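Local coordinates for 3-oxoacyl-[acyl-carrier-protein] synthase (Arabidopsis thaliana, PDB 2IX4) that catalyses the condensation steps of mitochondrial fatty acid synthesis, lengthening acyl chains by two carbons taken from malonyl-ACP, at residues 74-79 / 90-94; 185-189 / 201-205. One frame throughout, in Å; residues are numbered along the deposited sequence.

Contact 1 (74-79 / 90-94); sequences FDEALW and GYAVC
Trp79 lays one face of its indole against Cys94, and this pair carries much of the contact. CB of Cys94 stands 3.7 Å from the centroid of the five-membered ring of Trp79, almost on the ring normal, a CH-pi contact. With chi1 near 179° the sulfur swings away from its own backbone N and comes over the same face, SG lying 3.5 Å from NE1 of Trp79. The other face of the indole is covered from within its own segment by CD2 of Leu78. CG1 of Val93 reaches the benzo part obliquely, 3.7 Å from Trp79 CE3. Phe74 turns its edge, not its face, to Cys94, whose CB sits in the plane of the phenyl ring 3.8 Å from CE1. The face of Phe74 receives the edge of Tyr91 in a T-shaped pair, centroids 4.9 Å apart and planes at 79°. Gly90 comes close to the backbone of Trp79, its CA 3.6 Å from Trp79 O, where a side-chain CB would be tight. Without the indole, as with an alanine here, a gap is likely to open beside Cys94 and Val93, and the sulfur would keep just the Phe74 edge of its two aromatic contacts. Asp75 caps the short helix through OD1, which accepts from Ala77 N. Away from the annotated sites, the contact packs the short helix 76-79 and its lead-in loop onto helix 87-102. Tyr91 OH hydrogen-bonds Glu250 and Tyr67, while beyond helix 87-102 lie helix 157-166, reached by Val93 and Ala92, and strands 200-207 and 251-259, touched by Tyr91 and Ala92.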
loop_
_atom_site.group_PDB
_atom_site.type_symbol
_atom_site.label_atom_id
_atom_site.label_comp_id
_atom_site.label_asym_id
_atom_site.label_seq_id
_atom_site.Cartn_x
_atom_site.Cartn_y
_atom_site.Cartn_z
ATOM N N PHE A 74 -10.960 23.831 -3.927
ATOM C CA PHE A 74 -11.509 22.487 -3.765
ATOM C C PHE A 74 -12.865 22.546 -3.062
ATOM O O PHE A 74 -12.945 22.939 -1.899
ATOM C CB PHE A 74 -10.526 21.613 -2.975
ATOM C CG PHE A 74 -11.073 20.267 -2.588
ATOM C CD1 PHE A 74 -11.099 19.221 -3.507
ATOM C CD2 PHE A 74 -11.548 20.039 -1.295
ATOM C CE1 PHE A 74 -11.597 17.971 -3.150
ATOM C CE2 PHE A 74 -12.051 18.796 -0.928
ATOM C CZ PHE A 74 -12.076 17.757 -1.856
ATOM N N ASP A 75 -13.920 22.152 -3.771
ATOM C CA ASP A 75 -15.283 22.197 -3.232
ATOM C C ASP A 75 -15.663 20.901 -2.513
ATOM O O ASP A 75 -15.984 19.896 -3.151
ATOM C CB ASP A 75 -16.290 22.508 -4.349
ATOM C CG ASP A 75 -17.682 22.821 -3.822
ATOM O OD1 ASP A 75 -17.872 22.901 -2.589
ATOM O OD2 ASP A 75 -18.596 22.998 -4.655
ATOM N N GLU A 76 -15.644 20.943 -1.182
ATOM C CA GLU A 76 -15.993 19.781 -0.350
ATOM C C GLU A 76 -17.435 19.299 -0.559
ATOM O O GLU A 76 -17.735 18.127 -0.345
ATOM C CB GLU A 76 -15.713 20.060 1.138
ATOM C CG GLU A 76 -16.729 20.970 1.864
ATOM C CD GLU A 76 -16.642 22.445 1.474
ATOM O OE1 GLU A 76 -15.626 22.866 0.875
ATOM O OE2 GLU A 76 -17.600 23.194 1.772
ATOM N N ALA A 77 -18.314 20.202 -0.990
ATOM C CA ALA A 77 -19.711 19.872 -1.278
ATOM C C ALA A 77 -19.861 18.993 -2.523
ATOM O O ALA A 77 -20.903 18.356 -2.729
ATOM C CB ALA A 77 -20.535 21.149 -1.431
ATOM N N LEU A 78 -18.820 18.971 -3.351
ATOM C CA LEU A 78 -18.828 18.212 -4.595
ATOM C C LEU A 78 -18.059 16.897 -4.475
ATOM O O LEU A 78 -18.435 15.898 -5.092
ATOM C CB LEU A 78 -18.242 19.061 -5.728
ATOM C CG LEU A 78 -18.355 18.585 -7.181
ATOM C CD1 LEU A 78 -19.813 18.522 -7.642
ATOM C CD2 LEU A 78 -17.549 19.506 -8.089
ATOM N N TRP A 79 -16.992 16.903 -3.680
ATOM C CA TRP A 79 -16.058 15.776 -3.629
ATOM C C TRP A 79 -16.083 15.003 -2.313
ATOM O O TRP A 79 -15.618 13.862 -2.251
ATOM C CB TRP A 79 -14.631 16.253 -3.925
ATOM C CG TRP A 79 -14.507 16.979 -5.234
ATOM C CD1 TRP A 79 -14.243 18.308 -5.412
ATOM C CD2 TRP A 79 -14.661 16.422 -6.547
ATOM N NE1 TRP A 79 -14.217 18.611 -6.751
ATOM C CE2 TRP A 79 -14.471 17.472 -7.471
ATOM C CE3 TRP A 79 -14.938 15.135 -7.032
ATOM C CZ2 TRP A 79 -14.551 17.278 -8.856
ATOM C CZ3 TRP A 79 -15.018 14.944 -8.410
ATOM C CH2 TRP A 79 -14.825 16.011 -9.303
ATOM N N GLY A 90 -11.498 12.144 -1.346
ATOM C CA GLY A 90 -12.067 13.257 -2.110
ATOM C C GLY A 90 -11.056 13.986 -2.979
ATOM O O GLY A 90 -11.371 14.388 -4.104
ATOM N N TYR A 91 -9.841 14.160 -2.456
ATOM C CA TYR A 91 -8.750 14.785 -3.211
ATOM C C TYR A 91 -8.411 13.978 -4.462
ATOM O O TYR A 91 -8.258 14.541 -5.548
ATOM C CB TYR A 91 -7.490 14.940 -2.348
ATOM C CG TYR A 91 -7.585 15.929 -1.204
ATOM C CD1 TYR A 91 -6.652 15.899 -0.171
ATOM C CD2 TYR A 91 -8.604 16.885 -1.143
ATOM C CE1 TYR A 91 -6.718 16.793 0.881
ATOM C CE2 TYR A 91 -8.684 17.784 -0.084
ATOM C CZ TYR A 91 -7.735 17.729 0.924
ATOM O OH TYR A 91 -7.794 18.606 1.979
ATOM N N ALA A 92 -8.307 12.661 -4.292
ATOM C CA ALA A 92 -7.962 11.747 -5.374
ATOM C C ALA A 92 -9.042 11.720 -6.445
ATOM O O ALA A 92 -8.733 11.739 -7.630
ATOM C CB ALA A 92 -7.718 10.349 -4.832
ATOM N N VAL A 93 -10.303 11.683 -6.023
ATOM C CA VAL A 93 -11.422 11.674 -6.963
ATOM C C VAL A 93 -11.451 12.981 -7.754
ATOM O O VAL A 93 -11.622 12.967 -8.972
ATOM C CB VAL A 93 -12.778 11.391 -6.259
ATOM C CG1 VAL A 93 -13.952 11.557 -7.228
ATOM C CG2 VAL A 93 -12.781 9.987 -5.668
ATOM N N CYS A 94 -11.262 14.099 -7.054
ATOM C CA CYS A 94 -11.177 15.421 -7.682
ATOM C C CYS A 94 -10.078 15.467 -8.748
ATOM O O CYS A 94 -10.321 15.878 -9.886
ATOM C CB CYS A 94 -10.934 16.500 -6.618
ATOM S SG CYS A 94 -10.779 18.174 -7.266
#

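Contact 2 (185-189 / 201-205); sequences SIGDA and MVAGG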
loop_
_atom_site.group_PDB
_atom_site.type_symbol
_atom_site.label_atom_id
_atom_site.label_comp_id
_atom_site.label_asym_id
_atom_site.label_seq_id
_atom_site.Cartn_x
_atom_site.Cartn_y
_atom_site.Cartn_z
ATOM N N SER A 185 3.065 4.025 -6.946
ATOM C CA SER A 185 1.730 3.789 -7.494
ATOM C C SER A 185 1.718 4.003 -9.007
ATOM O O SER A 185 1.145 3.201 -9.752
ATOM C CB SER A 185 0.685 4.679 -6.811
ATOM O OG SER A 185 0.343 4.187 -5.522
ATOM N N ILE A 186 2.359 5.082 -9.446
ATOM C CA ILE A 186 2.512 5.399 -10.867
ATOM C C ILE A 186 3.399 4.355 -11.556
ATOM O O ILE A 186 3.076 3.870 -12.642
ATOM C CB ILE A 186 3.084 6.834 -11.063
ATOM C CG1 ILE A 186 1.991 7.880 -10.810
ATOM C CG2 ILE A 186 3.679 7.013 -12.467
ATOM C CD1 ILE A 186 2.506 9.295 -10.567
ATOM N N GLY A 187 4.504 4.006 -10.904
ATOM C CA GLY A 187 5.443 3.029 -11.441
ATOM C C GLY A 187 4.857 1.639 -11.599
ATOM O O GLY A 187 5.057 0.993 -12.628
ATOM N N ASP A 188 4.140 1.173 -10.577
ATOM C CA ASP A 188 3.478 -0.131 -10.624
ATOM C C ASP A 188 2.447 -0.185 -11.745
ATOM O O ASP A 188 2.330 -1.194 -12.430
ATOM C CB ASP A 188 2.798 -0.452 -9.292
ATOM C CG ASP A 188 3.786 -0.794 -8.188
ATOM O OD1 ASP A 188 4.980 -1.020 -8.475
ATOM O OD2 ASP A 188 3.352 -0.852 -7.022
ATOM N N ALA A 189 1.702 0.906 -11.914
ATOM C CA ALA A 189 0.695 1.024 -12.972
ATOM C C ALA A 189 1.325 0.956 -14.365
ATOM O O ALA A 189 0.750 0.376 -15.292
ATOM C CB ALA A 189 -0.085 2.314 -12.803
ATOM N N MET A 201 -4.234 3.265 -17.191
ATOM C CA MET A 201 -4.208 3.285 -15.734
ATOM C C MET A 201 -4.327 4.711 -15.208
ATOM O O MET A 201 -3.597 5.609 -15.640
ATOM C CB MET A 201 -2.928 2.635 -15.186
ATOM C CG MET A 201 -2.836 1.118 -15.363
ATOM S SD MET A 201 -3.998 0.136 -14.388
ATOM C CE MET A 201 -3.400 0.417 -12.711
ATOM N N VAL A 202 -5.254 4.901 -14.274
ATOM C CA VAL A 202 -5.405 6.149 -13.546
ATOM C C VAL A 202 -4.595 6.001 -12.260
ATOM O O VAL A 202 -4.987 5.260 -11.359
ATOM C CB VAL A 202 -6.892 6.432 -13.235
ATOM C CG1 VAL A 202 -7.061 7.816 -12.630
ATOM C CG2 VAL A 202 -7.738 6.297 -14.501
ATOM N N ALA A 203 -3.459 6.692 -12.189
ATOM C CA ALA A 203 -2.470 6.437 -11.138
ATOM C C ALA A 203 -1.960 7.698 -10.453
ATOM O O ALA A 203 -1.911 8.771 -11.058
ATOM C CB ALA A 203 -1.296 5.634 -11.705
ATOM N N GLY A 204 -1.572 7.560 -9.187
ATOM C CA GLY A 204 -1.013 8.679 -8.445
ATOM C C GLY A 204 -1.005 8.495 -6.941
ATOM O O GLY A 204 -0.848 7.385 -6.430
ATOM N N GLY A 205 -1.176 9.603 -6.233
ATOM C CA GLY A 205 -1.079 9.609 -4.783
ATOM C C GLY A 205 -1.998 10.640 -4.169
ATOM O O GLY A 205 -2.376 11.619 -4.816
#
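Ser185 OG is hydrogen-bonded to Thr181 O one helical turn back, with a weak second bond from Ala175 N, and the same side chain brings its CB to 3.1 Å from Gly204 O across the contact. Here helix 181-195 packs on strand 200-207 of the thiolase-like core, the two running nearly antiparallel, their local axes at 157° and 6.8 Å apart at closest approach. Apolar contacts carry the interface. Small residues permit the close approach: CB of Ala189 meets CB of Ala203 head on at 3.7 Å. Ile186 lies against Gly204, CG1 3.9 Å from its CA, and continues onto Ile255 and Leu257 of strand 251-259. The backbone angles of Gly204 themselves call for glycine, since a CB would jam against the preceding carbonyl. Elsewhere on the helix, Asp188 bonds Tyr277 of the same chain and His173 of the second subunit, which puts this helix at the dimer interface. The side chain of Ser185 is about 12 Å from that of Cys179, the predicted catalytic cysteine. Bent at both chi2 and chi3 (each -68°), Met201 curls back on itself, setting CE 3.8 Å from Ala189 CB.

From the N terminus, the chain first closes contact 1, where ten residues link the short helix 76-79 region to the early turns of helix 87-102. It then runs through strand 116-122 and helix 157-166 before contact 2 opens. There eleven residues turn helix 181-195 back along strand 200-207. The two loops follow in series, neither nesting nor crossing, with centres 19 Å apart and nearest atoms about 5 Å apart. Strand 200-207 joins them: contact 2 packs helix 181-195 on one side, while Val202, pointing away from that helix, meets Ala96 and Leu100 of helix 87-102, the helix to which contact 1 fastens the peripheral short helix.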